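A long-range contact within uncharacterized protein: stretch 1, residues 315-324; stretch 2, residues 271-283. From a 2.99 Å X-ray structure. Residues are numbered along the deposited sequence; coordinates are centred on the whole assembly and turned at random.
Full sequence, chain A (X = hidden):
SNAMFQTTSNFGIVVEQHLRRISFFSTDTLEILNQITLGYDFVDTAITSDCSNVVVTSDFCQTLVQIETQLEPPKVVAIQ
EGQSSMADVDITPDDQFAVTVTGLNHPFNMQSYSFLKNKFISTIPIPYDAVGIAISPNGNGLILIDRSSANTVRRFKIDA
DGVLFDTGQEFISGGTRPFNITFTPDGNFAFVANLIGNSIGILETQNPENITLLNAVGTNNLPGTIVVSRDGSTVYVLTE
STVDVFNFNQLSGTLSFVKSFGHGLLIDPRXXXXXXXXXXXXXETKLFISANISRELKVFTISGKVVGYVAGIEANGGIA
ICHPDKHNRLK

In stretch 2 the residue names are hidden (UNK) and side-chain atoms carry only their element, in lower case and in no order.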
# COMPACT_ATOMS: atom_id res chain seq x y z
N ALA A 315 -11.13 -3.90 -11.83
CA ALA A 315 -10.14 -3.44 -10.88
C ALA A 315 -9.56 -2.13 -11.36
O ALA A 315 -9.37 -1.94 -12.55
CB ALA A 315 -9.05 -4.50 -10.72
N ASN A 316 -9.28 -1.24 -10.42
CA ASN A 316 -8.74 0.06 -10.75
C ASN A 316 -8.36 0.81 -9.48
O ASN A 316 -9.08 1.67 -9.02
CB ASN A 316 -9.78 0.83 -11.53
CG ASN A 316 -9.19 1.92 -12.40
OD1 ASN A 316 -8.02 2.29 -12.28
ND2 ASN A 316 -10.01 2.44 -13.30
N GLY A 317 -7.21 0.49 -8.92
CA GLY A 317 -6.82 1.13 -7.68
C GLY A 317 -6.31 0.15 -6.66
O GLY A 317 -6.06 -1.02 -6.97
N GLY A 318 -6.16 0.63 -5.43
CA GLY A 318 -5.59 -0.15 -4.35
C GLY A 318 -6.38 -1.41 -4.03
O GLY A 318 -7.48 -1.63 -4.54
N ILE A 319 -5.79 -2.23 -3.17
CA ILE A 319 -6.39 -3.48 -2.75
C ILE A 319 -5.84 -3.86 -1.40
O ILE A 319 -4.65 -3.66 -1.13
CB ILE A 319 -6.10 -4.62 -3.75
CG1 ILE A 319 -6.41 -5.98 -3.13
CG2 ILE A 319 -4.66 -4.59 -4.19
CD1 ILE A 319 -6.41 -7.09 -4.16
N ALA A 320 -6.71 -4.38 -0.54
CA ALA A 320 -6.33 -4.80 0.81
C ALA A 320 -7.04 -6.08 1.18
O ALA A 320 -8.18 -6.31 0.79
CB ALA A 320 -6.66 -3.73 1.82
N ILE A 321 -6.36 -6.93 1.94
CA ILE A 321 -6.98 -8.16 2.37
C ILE A 321 -6.99 -8.23 3.89
O ILE A 321 -6.17 -7.60 4.56
CB ILE A 321 -6.29 -9.37 1.72
CG1 ILE A 321 -6.37 -9.25 0.20
CG2 ILE A 321 -6.90 -10.65 2.19
CD1 ILE A 321 -6.29 -10.55 -0.55
N CYS A 322 -7.95 -8.95 4.44
CA CYS A 322 -8.11 -9.05 5.88
C CYS A 322 -6.98 -9.85 6.50
O CYS A 322 -6.70 -10.97 6.06
CB CYS A 322 -9.44 -9.72 6.21
SG CYS A 322 -9.80 -9.71 7.96
N HIS A 323 -6.32 -9.28 7.50
CA HIS A 323 -5.21 -9.96 8.18
C HIS A 323 -5.29 -9.69 9.66
O HIS A 323 -4.82 -8.66 10.13
CB HIS A 323 -3.85 -9.46 7.68
CG HIS A 323 -3.50 -9.90 6.29
ND1 HIS A 323 -2.83 -9.09 5.41
CD2 HIS A 323 -3.73 -11.06 5.64
CE1 HIS A 323 -2.67 -9.73 4.26
NE2 HIS A 323 -3.20 -10.93 4.38
N PRO A 324 -5.90 -10.61 10.42
CA PRO A 324 -5.88 -10.36 11.86
C PRO A 324 -4.52 -10.65 12.48
O PRO A 324 -3.76 -11.50 11.99
CB PRO A 324 -6.94 -11.31 12.39
CG PRO A 324 -7.17 -12.31 11.31
CD PRO A 324 -6.83 -11.69 10.02
N UNK A 271 -0.33 6.01 -12.42
CA UNK A 271 -1.53 6.81 -12.12
C UNK A 271 -2.28 6.45 -10.83
O UNK A 271 -3.39 6.94 -10.63
c UNK A 271 -2.41 6.55 -13.33
c UNK A 271 -1.97 5.28 -13.87
c UNK A 271 -0.52 5.21 -13.64
N UNK A 272 -1.70 5.60 -9.98
CA UNK A 272 -2.30 5.27 -8.69
C UNK A 272 -1.36 5.59 -7.51
O UNK A 272 -1.47 5.02 -6.44
c UNK A 272 -3.70 3.42 -9.76
c UNK A 272 -3.98 1.95 -9.73
c UNK A 272 -4.98 4.16 -9.54
c UNK A 272 -2.71 3.80 -8.67
N UNK A 273 -0.41 6.49 -7.76
CA UNK A 273 0.46 7.11 -6.74
C UNK A 273 0.87 6.35 -5.47
O UNK A 273 0.77 6.90 -4.35
c UNK A 273 -0.11 8.49 -6.39
c UNK A 273 -2.04 9.74 -9.35
c UNK A 273 -0.49 9.27 -7.59
c UNK A 273 0.07 10.87 -9.28
c UNK A 273 -1.16 10.66 -9.88
c UNK A 273 -1.70 9.05 -8.22
c UNK A 273 0.40 10.17 -8.14
N UNK A 274 1.35 5.12 -5.65
CA UNK A 274 1.97 4.37 -4.57
C UNK A 274 1.05 3.32 -3.99
O UNK A 274 1.38 2.64 -2.99
N UNK A 275 -0.11 3.18 -4.62
CA UNK A 275 -1.16 2.36 -4.06
C UNK A 275 -0.91 0.89 -4.34
O UNK A 275 -0.72 0.50 -5.50
c UNK A 275 -2.49 2.78 -4.61
N UNK A 276 -0.95 0.08 -3.29
CA UNK A 276 -0.66 -1.33 -3.46
C UNK A 276 -1.65 -2.04 -4.35
O UNK A 276 -2.85 -2.02 -4.09
c UNK A 276 0.74 -1.51 -1.41
n UNK A 276 0.58 -0.91 -0.24
o UNK A 276 1.84 -1.63 -1.95
c UNK A 276 -0.50 -1.99 -2.11
N UNK A 277 -1.14 -2.61 -5.43
CA UNK A 277 -1.98 -3.32 -6.37
C UNK A 277 -1.81 -4.82 -6.23
O UNK A 277 -2.01 -5.54 -7.19
c UNK A 277 -1.75 -1.47 -8.18
c UNK A 277 -1.51 -1.24 -9.68
c UNK A 277 -1.64 -2.95 -7.81
n UNK A 277 -0.26 -0.97 -10.05
o UNK A 277 -2.44 -1.34 -10.50
N UNK A 278 -1.44 -5.29 -5.04
CA UNK A 278 -1.26 -6.73 -4.80
C UNK A 278 -1.36 -7.03 -3.31
O UNK A 278 -0.87 -6.27 -2.49
c UNK A 278 1.62 -10.30 -7.65
se UNK A 278 2.09 -9.24 -6.13
c UNK A 278 0.25 -8.71 -5.56
c UNK A 278 0.10 -7.20 -5.32
N UNK A 279 -2.03 -8.13 -2.97
CA UNK A 279 -2.13 -8.54 -1.57
C UNK A 279 -2.09 -10.04 -1.44
O UNK A 279 -2.48 -10.76 -2.35
c UNK A 279 -3.40 -8.00 -0.95
N UNK A 280 -1.63 -10.49 -0.27
CA UNK A 280 -1.52 -11.90 0.07
C UNK A 280 -2.74 -12.27 0.91
O UNK A 280 -3.08 -11.54 1.84
c UNK A 280 0.86 -13.92 -0.45
c UNK A 280 -0.24 -12.06 0.91
c UNK A 280 0.85 -13.14 0.83
c UNK A 280 2.19 -12.48 1.06
N UNK A 281 -3.41 -13.38 0.61
CA UNK A 281 -4.45 -13.89 1.53
C UNK A 281 -3.85 -14.11 2.93
O UNK A 281 -2.63 -14.06 3.08
n UNK A 281 -4.73 -17.56 0.94
o UNK A 281 -2.97 -16.20 0.71
c UNK A 281 -4.17 -16.36 0.87
c UNK A 281 -5.13 -15.17 0.99
N UNK A 282 -4.71 -14.34 3.92
CA UNK A 282 -4.26 -14.52 5.29
C UNK A 282 -3.39 -15.77 5.45
O UNK A 282 -2.62 -15.88 6.40
c UNK A 282 -5.45 -14.59 6.25
c UNK A 282 -7.18 -16.06 7.32
c UNK A 282 -8.65 -16.09 6.95
c UNK A 282 -6.31 -15.84 6.09
n UNK A 282 -9.51 -15.51 8.01
N UNK A 283 -3.51 -16.69 4.50
CA UNK A 283 -2.72 -17.92 4.53
C UNK A 283 -1.52 -17.82 3.60
O UNK A 283 -0.96 -18.83 3.18
c UNK A 283 -3.57 -19.14 4.12
c UNK A 283 -4.32 -19.70 5.32
o UNK A 283 -4.51 -18.75 3.11

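Position 271 has three side-chain carbons that close a ring onto the backbone nitrogen. They touch nothing on stretch 1. This is Pro271.

Position 272 carries four carbons, forked at the second. The CA-to-CB bond points toward stretch 1, and the carbons pack on the bare backbone of Gly317. The residue is Leu272, and its CD1 lies 3.6 Å from Gly317 CA. Gly317 is at phi 134°, where a CB would be jammed against the carbonyl O of Asn316, so the backbone itself calls for glycine.

Position 273 has one carbon followed by a six-carbon ring. It is out of reach of stretch 1. This is Phe273.

Position 274 has no side-chain atoms. Its phi and psi, 101° and 6°, would press a CB against the preceding carbonyl O. This is Gly274.

Position 275 has a single carbon, pointing toward stretch 1. That CB is 4.3 Å from Gly318 CA. The residue is Ala275. It closes a type I' turn that starts at Leu272, with Ala275 N hydrogen-bonded to Leu272 O at 2.9 Å.

Position 276 has two carbons, the second carrying one oxygen and one nitrogen. The end of this side chain leads away from stretch 1, so its backbone makes the contact. The residue is Asn276. Its carbonyl O accepts a weak hydrogen bond from Ile319 N (3.1 Å) and a CA-H...O contact from Gly318 CA (3.3 Å). Its side-chain OD1 is satisfied elsewhere in the structure.

Position 277 has three carbons, the third carrying one oxygen and one nitrogen. The CA-to-CB bond points away. The backbone C lies 3.5 Å from Ile319 CG2. This is Gln277.

Position 278 has two carbons, a selenium and a final carbon in an unbranched chain. Its CA-to-CB bond also points away, and its backbone N lies 3.4 Å from Ile319 CG2. This is Met278, present as selenomethionine.

Position 279 has one carbon, directed toward stretch 1. This CB meets Ile321 CG1 at 3.4 Å and Ile319 CG1 at 4.2 Å, so one methyl serves two isoleucines. The residue is Ala279.

Position 280 has four carbons, forked at the second, and their end leads away. The residue is Leu280. Its carbonyl O accepts a hydrogen bond from His323 NE2 at 2.6 Å.

Position 281 has two carbons, the second carrying one oxygen and one nitrogen. Its CA-to-CB bond points away, while its CA lies 4.1 Å from Ile321 CG2. The residue is Asn281. Its O accepts a weak hydrogen bond from His323 NE2 at 3.4 Å.

Position 282 has four carbons in a row ending in nitrogen. Its CB is 3.8 Å from Cys322 O. This is Lys282.

Position 283 has one carbon carrying an oxygen and a carbon. It does not touch stretch 1. This is Thr283.

The short strands 319-321 and 278-280 run nearly parallel, 5° apart. Apolar packing around Ala279 fills the middle. Asn276 O ties one end through Ile319, and the edge of the His323 ring secures the other through two carbonyls.

Stretch 2 (271-283) PLFGANQMALNKT
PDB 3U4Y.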